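Local atomic coordinates of 3-hydroxyadipyl-CoA dehydrogenase (Escherichia coli, PDB entry 3MOG), a protein that catalyses the NAD+-dependent oxidation of 3-hydroxyadipyl-CoA to 3-oxoadipyl-CoA in the bacterial breakdown of phenylacetate. Residues E208-P213 and Q381-P386; M150-V155 and Q179-H184; L32-S37 and T77-L82. One frame throughout, in Å; residues are numbered along the deposited sequence.

Contact 1: E208-P213 and Q381-P386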
# COMPACT_ATOMS: atom_id res chain seq x y z
N GLU C 208 15.29 14.90 1.83
CA GLU C 208 15.12 16.05 0.95
C GLU C 208 16.12 17.21 1.18
O GLU C 208 16.00 18.25 0.55
CB GLU C 208 13.67 16.54 0.97
CG GLU C 208 12.76 15.72 0.05
CD GLU C 208 11.30 16.15 0.12
OE1 GLU C 208 10.99 17.31 -0.19
OE2 GLU C 208 10.44 15.31 0.47
N GLN C 209 17.11 16.98 2.05
CA GLN C 209 18.19 17.95 2.38
C GLN C 209 17.65 19.31 2.83
O GLN C 209 18.15 20.38 2.44
CB GLN C 209 19.21 18.08 1.23
CG GLN C 209 20.01 16.79 0.92
CD GLN C 209 20.80 16.87 -0.39
OE1 GLN C 209 20.69 15.98 -1.24
NE2 GLN C 209 21.58 17.93 -0.56
N VAL C 210 16.60 19.25 3.65
CA VAL C 210 15.95 20.42 4.21
C VAL C 210 16.93 21.13 5.11
O VAL C 210 17.02 22.35 5.10
CB VAL C 210 14.71 20.00 5.04
CG1 VAL C 210 14.09 21.17 5.77
CG2 VAL C 210 13.69 19.36 4.13
N ALA C 211 17.68 20.33 5.88
CA ALA C 211 18.64 20.80 6.86
C ALA C 211 19.59 19.66 7.16
O ALA C 211 19.26 18.50 6.90
CB ALA C 211 17.93 21.22 8.14
N ALA C 212 20.75 20.00 7.72
CA ALA C 212 21.69 19.04 8.31
C ALA C 212 21.02 18.28 9.47
O ALA C 212 20.10 18.82 10.10
CB ALA C 212 22.98 19.79 8.80
N PRO C 213 21.48 17.05 9.75
CA PRO C 213 20.85 16.28 10.84
C PRO C 213 20.91 16.98 12.20
O PRO C 213 19.96 16.88 12.99
CB PRO C 213 21.63 14.97 10.87
CG PRO C 213 22.75 15.10 9.87
CD PRO C 213 22.39 16.21 8.94
N GLN C 381 18.55 28.79 9.75
CA GLN C 381 17.92 28.90 8.44
C GLN C 381 17.94 27.57 7.69
O GLN C 381 19.00 26.95 7.54
CB GLN C 381 18.57 30.00 7.61
CG GLN C 381 17.72 30.41 6.42
CD GLN C 381 18.23 31.66 5.70
OE1 GLN C 381 19.18 32.31 6.14
NE2 GLN C 381 17.58 31.99 4.59
N ILE C 382 16.76 27.14 7.21
CA ILE C 382 16.63 25.86 6.49
C ILE C 382 15.93 26.05 5.15
O ILE C 382 15.59 27.17 4.79
CB ILE C 382 15.90 24.80 7.35
CG1 ILE C 382 14.45 25.21 7.63
CG2 ILE C 382 16.63 24.58 8.69
CD1 ILE C 382 13.64 24.16 8.43
N ALA C 383 15.71 24.97 4.40
CA ALA C 383 14.97 25.08 3.14
C ALA C 383 13.49 25.42 3.37
O ALA C 383 12.96 25.24 4.47
CB ALA C 383 15.13 23.82 2.31
N ASP C 384 12.84 25.96 2.33
CA ASP C 384 11.44 26.36 2.35
C ASP C 384 10.55 25.11 2.23
O ASP C 384 9.99 24.80 1.18
CB ASP C 384 11.19 27.37 1.22
CG ASP C 384 9.89 28.14 1.39
OD1 ASP C 384 9.23 28.05 2.44
OD2 ASP C 384 9.51 28.86 0.44
N TYR C 385 10.43 24.42 3.36
CA TYR C 385 9.84 23.10 3.46
C TYR C 385 8.48 23.21 4.17
O TYR C 385 8.41 23.72 5.29
CB TYR C 385 10.80 22.26 4.29
CG TYR C 385 10.51 20.79 4.43
CD1 TYR C 385 10.45 19.94 3.30
CD2 TYR C 385 10.38 20.21 5.69
CE1 TYR C 385 10.23 18.58 3.43
CE2 TYR C 385 10.16 18.84 5.84
CZ TYR C 385 10.09 18.04 4.70
OH TYR C 385 9.87 16.69 4.85
N PRO C 386 7.40 22.75 3.50
CA PRO C 386 6.04 22.79 4.03
C PRO C 386 5.94 22.27 5.46
O PRO C 386 6.42 21.18 5.76
CB PRO C 386 5.28 21.88 3.06
CG PRO C 386 5.97 22.04 1.78
CD PRO C 386 7.44 22.19 2.14
O HOH W 1 8.79 15.51 2.65
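V210 carries most of this contact, presenting its two methyl branches and its carbonyl to the loop 381-386. CG2, which lies anti to its own carbonyl carbon, sits over the middle of one face of the Y385 ring, 3.4 Å from the ring centroid and 13° off the ring normal, a CH-pi contact. CG1, anti to the backbone N, lies beside CB of Y385 and meets the end of I382, with V210 CG1 and I382 CD1 4.0 Å apart. The Y385 ring can receive the valine because its CG is anti to the backbone N, which throws the ring across the V210 side chain at about a right angle. Next along the loop, the A211 methyl packs on the branch methyl of I382, A211 CB to I382 CG2 being 3.6 Å. One direct hydrogen bond ties the two backbones: A383 N donates to V210 O over 3.0 Å, nearly straight (169°) and in the carbonyl plane. At the far end of the ring the link is polar. The extended E208 chain brings its carboxylate to the ring edge, turned 83° from the ring plane, and one water donates to both E208 OE2 and Y385 OH, at 2.7 Å from each.

Behind this first shell, Q209, with positive phi, is the C-prime residue of a Schellman motif closing helix 196-207, and the turn delivers V210 to the tyrosine. On the other side, D384 centres an inverse gamma turn, and its carboxylate accepts from the backbone N atoms of A330 and Q331. The contact thus joins the loop between two helices of the first C-terminal-type domain to the loop leaving edge strand 378-381 of the reduced Rossmann-fold domain, an interdomain junction between loops.

Contact 2: M150-V155 and Q179-H184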
# COMPACT_ATOMS: atom_id res chain seq x y z
N MET C 150 12.93 3.14 34.43
CA MET C 150 11.74 3.57 33.67
C MET C 150 10.41 3.33 34.39
O MET C 150 10.13 2.21 34.85
CB MET C 150 11.73 2.91 32.29
CG MET C 150 12.95 3.28 31.40
SD MET C 150 13.16 5.06 31.07
CE MET C 150 11.87 5.33 29.86
N LYS C 151 9.64 4.37 34.59
CA LYS C 151 8.39 4.29 35.30
C LYS C 151 7.23 3.61 34.62
O LYS C 151 6.32 3.17 35.27
CB LYS C 151 7.99 5.64 35.85
CG LYS C 151 8.69 5.95 37.12
CD LYS C 151 8.14 7.18 37.77
CE LYS C 151 6.64 7.12 37.99
NZ LYS C 151 6.26 6.53 39.29
N LEU C 152 7.24 3.58 33.31
CA LEU C 152 6.05 3.14 32.57
C LEU C 152 5.99 1.63 32.40
O LEU C 152 6.99 0.99 32.13
CB LEU C 152 5.98 3.83 31.19
CG LEU C 152 4.61 3.71 30.50
CD1 LEU C 152 3.60 4.78 31.01
CD2 LEU C 152 4.77 3.77 29.00
N VAL C 153 4.80 1.05 32.58
CA VAL C 153 4.52 -0.27 32.00
C VAL C 153 3.19 -0.27 31.24
O VAL C 153 2.22 0.34 31.68
CB VAL C 153 4.71 -1.49 32.99
CG1 VAL C 153 4.67 -1.08 34.40
CG2 VAL C 153 3.75 -2.66 32.70
N GLU C 154 3.17 -0.90 30.08
CA GLU C 154 1.96 -1.07 29.30
C GLU C 154 1.35 -2.43 29.65
O GLU C 154 2.01 -3.46 29.50
CB GLU C 154 2.28 -0.98 27.81
CG GLU C 154 2.75 0.39 27.36
CD GLU C 154 3.10 0.46 25.88
OE1 GLU C 154 4.02 -0.26 25.44
OE2 GLU C 154 2.45 1.25 25.15
N VAL C 155 0.13 -2.40 30.17
CA VAL C 155 -0.59 -3.61 30.55
C VAL C 155 -1.49 -3.99 29.38
O VAL C 155 -2.46 -3.32 29.09
CB VAL C 155 -1.44 -3.42 31.83
CG1 VAL C 155 -2.24 -4.68 32.13
CG2 VAL C 155 -0.57 -3.03 33.02
N GLN C 179 4.03 3.15 36.77
CA GLN C 179 2.79 3.73 36.32
C GLN C 179 2.25 2.87 35.18
O GLN C 179 2.76 2.92 34.06
CB GLN C 179 3.02 5.17 35.84
CG GLN C 179 1.73 5.96 35.57
CD GLN C 179 0.79 5.97 36.76
OE1 GLN C 179 1.17 6.37 37.86
NE2 GLN C 179 -0.45 5.51 36.55
N PRO C 180 1.23 2.06 35.47
CA PRO C 180 0.64 1.26 34.41
C PRO C 180 -0.27 2.11 33.52
O PRO C 180 -0.88 3.09 33.98
CB PRO C 180 -0.19 0.23 35.17
CG PRO C 180 -0.57 0.93 36.47
CD PRO C 180 0.56 1.87 36.78
N VAL C 181 -0.32 1.74 32.24
CA VAL C 181 -1.31 2.23 31.30
C VAL C 181 -1.90 0.99 30.61
O VAL C 181 -1.19 0.02 30.39
CB VAL C 181 -0.72 3.23 30.26
CG1 VAL C 181 -0.35 4.56 30.93
CG2 VAL C 181 0.51 2.64 29.51
N ARG C 182 -3.20 1.01 30.31
CA ARG C 182 -3.85 -0.13 29.65
C ARG C 182 -3.99 0.12 28.16
O ARG C 182 -4.23 1.25 27.74
CB ARG C 182 -5.25 -0.36 30.23
CG ARG C 182 -5.28 -0.39 31.74
CD ARG C 182 -6.47 0.39 32.25
NE ARG C 182 -6.42 0.47 33.71
CZ ARG C 182 -7.17 -0.27 34.52
NH1 ARG C 182 -8.06 -1.12 34.03
NH2 ARG C 182 -7.03 -0.14 35.84
N CYS C 183 -3.83 -0.93 27.38
CA CYS C 183 -4.02 -0.89 25.94
C CYS C 183 -4.32 -2.29 25.42
O CYS C 183 -4.01 -3.27 26.08
CB CYS C 183 -2.80 -0.30 25.23
SG CYS C 183 -1.36 -1.35 25.20
N HIS C 184 -4.94 -2.37 24.25
CA HIS C 184 -5.24 -3.65 23.61
C HIS C 184 -4.02 -4.10 22.83
O HIS C 184 -3.09 -3.32 22.60
CB HIS C 184 -6.44 -3.52 22.67
CG HIS C 184 -7.12 -4.82 22.39
ND1 HIS C 184 -7.82 -5.52 23.34
CD2 HIS C 184 -7.21 -5.55 21.25
CE1 HIS C 184 -8.31 -6.63 22.81
NE2 HIS C 184 -7.95 -6.67 21.54
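Five backbone hydrogen bonds join 150-155 to 179-184 in parallel register, alternating in direction along the pair. The first, Q179 N to K151 O just before strand 152-157, spans 2.7 Å in the carbonyl plane. V153 uses both its polar atoms, N donating to Q179 O and O accepting from V181 N. V155 does likewise: its N donates to V181 O over 2.8 Å, nearly along the C=O axis, and its O accepts from C183 N over 3.2 Å, from above the carbonyl plane. V153 O and V155 O also receive CA-H...O contacts, from P180 and R182.

Side chains pack on both faces. V155 CG2 lies alongside P180 CB at 3.9 Å, while on the other face E154 CG runs beside V181 CG2 at 3.8 Å and L152 CD1 crosses to V181 CG1.

The buried E154 carboxylate is satisfied: OE1 bonds H142 ND1, and OE2 accepts from the backbone N of I190 and V191. R182 forms a salt bridge with E167 of the crossover helix 163-175, and its backbone N donates to D414. The H142 bond is consistent with the family's His-Glu catalytic pair, E154 orienting and probably polarising H142, and the three donors probably favour an ionised carboxylate.

Contact 3: L32-S37 and T77-L82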
# COMPACT_ATOMS: atom_id res chain seq x y z
N LEU C 32 11.61 -16.15 41.35
CA LEU C 32 12.20 -17.29 40.68
C LEU C 32 12.71 -16.84 39.32
O LEU C 32 11.91 -16.59 38.41
CB LEU C 32 11.17 -18.42 40.53
CG LEU C 32 10.56 -18.96 41.82
CD1 LEU C 32 9.38 -19.87 41.53
CD2 LEU C 32 11.57 -19.69 42.68
N LEU C 33 14.02 -16.69 39.19
CA LEU C 33 14.62 -16.29 37.93
C LEU C 33 15.02 -17.53 37.11
O LEU C 33 15.97 -18.22 37.45
CB LEU C 33 15.82 -15.37 38.17
CG LEU C 33 16.53 -14.69 36.98
CD1 LEU C 33 15.60 -13.76 36.18
CD2 LEU C 33 17.71 -13.90 37.50
N TYR C 34 14.28 -17.79 36.04
CA TYR C 34 14.43 -19.01 35.25
C TYR C 34 15.16 -18.82 33.94
O TYR C 34 14.83 -17.93 33.15
CB TYR C 34 13.06 -19.65 34.97
CG TYR C 34 13.09 -20.79 33.96
CD1 TYR C 34 12.65 -20.61 32.65
CD2 TYR C 34 13.57 -22.06 34.33
CE1 TYR C 34 12.69 -21.65 31.73
CE2 TYR C 34 13.60 -23.11 33.40
CZ TYR C 34 13.16 -22.90 32.11
OH TYR C 34 13.20 -23.92 31.20
N ASP C 35 16.16 -19.67 33.71
CA ASP C 35 16.83 -19.85 32.43
C ASP C 35 17.42 -21.26 32.45
O ASP C 35 17.70 -21.80 33.53
CB ASP C 35 17.95 -18.82 32.26
CG ASP C 35 18.39 -18.66 30.81
OD1 ASP C 35 18.03 -19.50 29.96
OD2 ASP C 35 19.11 -17.69 30.53
N ILE C 36 17.60 -21.86 31.27
CA ILE C 36 18.19 -23.20 31.16
C ILE C 36 19.70 -23.23 31.47
O ILE C 36 20.22 -24.26 31.90
CB ILE C 36 17.91 -23.89 29.80
CG1 ILE C 36 18.30 -22.96 28.64
CG2 ILE C 36 16.44 -24.34 29.70
CD1 ILE C 36 18.81 -23.69 27.41
N SER C 37 20.37 -22.11 31.24
CA SER C 37 21.81 -21.99 31.51
C SER C 37 22.05 -21.41 32.91
O SER C 37 21.62 -20.29 33.21
CB SER C 37 22.48 -21.13 30.44
OG SER C 37 23.81 -20.81 30.81
N THR C 77 16.60 -23.62 37.29
CA THR C 77 16.86 -24.22 35.97
C THR C 77 15.75 -25.22 35.63
O THR C 77 15.63 -25.68 34.49
CB THR C 77 18.24 -24.92 35.94
OG1 THR C 77 19.21 -24.08 36.58
CG2 THR C 77 18.69 -25.17 34.52
N ASP C 78 14.95 -25.56 36.62
CA ASP C 78 13.82 -26.47 36.44
C ASP C 78 12.51 -25.67 36.31
O ASP C 78 12.10 -24.96 37.25
CB ASP C 78 13.76 -27.46 37.61
CG ASP C 78 12.62 -28.47 37.49
OD1 ASP C 78 12.30 -28.90 36.36
OD2 ASP C 78 12.05 -28.84 38.54
N ILE C 79 11.86 -25.80 35.16
CA ILE C 79 10.60 -25.09 34.85
C ILE C 79 9.47 -25.43 35.83
O ILE C 79 8.55 -24.63 36.02
CB ILE C 79 10.06 -25.39 33.42
CG1 ILE C 79 11.06 -26.23 32.60
CG2 ILE C 79 9.62 -24.10 32.72
CD1 ILE C 79 10.84 -27.76 32.70
N HIS C 80 9.57 -26.61 36.43
CA HIS C 80 8.58 -27.10 37.39
C HIS C 80 8.60 -26.34 38.70
O HIS C 80 7.59 -26.31 39.40
CB HIS C 80 8.76 -28.59 37.63
CG HIS C 80 8.33 -29.44 36.48
ND1 HIS C 80 7.03 -29.83 36.28
CD2 HIS C 80 9.04 -29.96 35.45
CE1 HIS C 80 6.95 -30.56 35.18
NE2 HIS C 80 8.16 -30.66 34.66
N ALA C 81 9.73 -25.72 39.02
CA ALA C 81 9.84 -24.88 40.21
C ALA C 81 8.93 -23.65 40.13
O ALA C 81 8.51 -23.12 41.16
CB ALA C 81 11.29 -24.45 40.45
N LEU C 82 8.58 -23.24 38.91
CA LEU C 82 7.65 -22.12 38.72
C LEU C 82 6.18 -22.46 39.01
O LEU C 82 5.29 -21.62 38.77
CB LEU C 82 7.79 -21.50 37.32
CG LEU C 82 9.13 -21.25 36.63
CD1 LEU C 82 8.88 -20.43 35.37
CD2 LEU C 82 10.13 -20.54 37.52
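Y34 forms the tight heart of this contact, reaching from the end of strand 31-34 across the loop 77-78 to the start of the 3-10 segment 79-82. Its CG is anti to the backbone N (chi1 170°), and the ring lies beside I79, the two side chains pointing the same way. I79 CG2 stands over one ring face, 4.2 Å from the centroid and 26° off the normal, a CH-pi contact, while I79 CG1 comes within 3.4 Å of Y34 OH. At the ring edge, T77 O approaches Y34 CE2 to 3.5 Å. Deeper in, L82 CD2 fills the angle between L32 CB (3.8 Å) and Y34 CB (4.0 Å), and L82 also packs on A9 and I11 of strand 8-11. An alanine in place of Y34 would remove the ring and would probably leave I79 and the T77 carbonyl without their main packing surface on the strand.

The outer side is more exposed, and no hydrogen bond crosses between the segments. T77 still makes one close touch, CG2 to I36 O at 3.2 Å, and offers its CA-H to D35 O. The D35 carboxylate bonds S13 OG through OD2. D35, just after strand 31-34 and near the GxGxxG pattern, is consistent with the NAD-binding Rossmann fold, in which an acidic residue there commonly binds the adenosine ribose hydroxyls.

Contacts 2 and 3 both reach the large sheet of the NAD-binding domain but serve different parts of it. Contact 3 uses the end of strand 31-34 and the loop after edge strand 73-76, and contact 2 pairs the opposite edge strand, 179-184, with its neighbour; their centres are 26 Å apart and their nearest atoms about 17 Å. Contact 2 probably lies at the catalytic His-Glu pair, contact 3 at the probable adenosine end of the NAD site. Contact 1 lies across the chain's centre from both, its own centre 36 Å from that of contact 2 and 54 Å from that of contact 3. It links domains, whereas contacts 2 and 3 each stay within one.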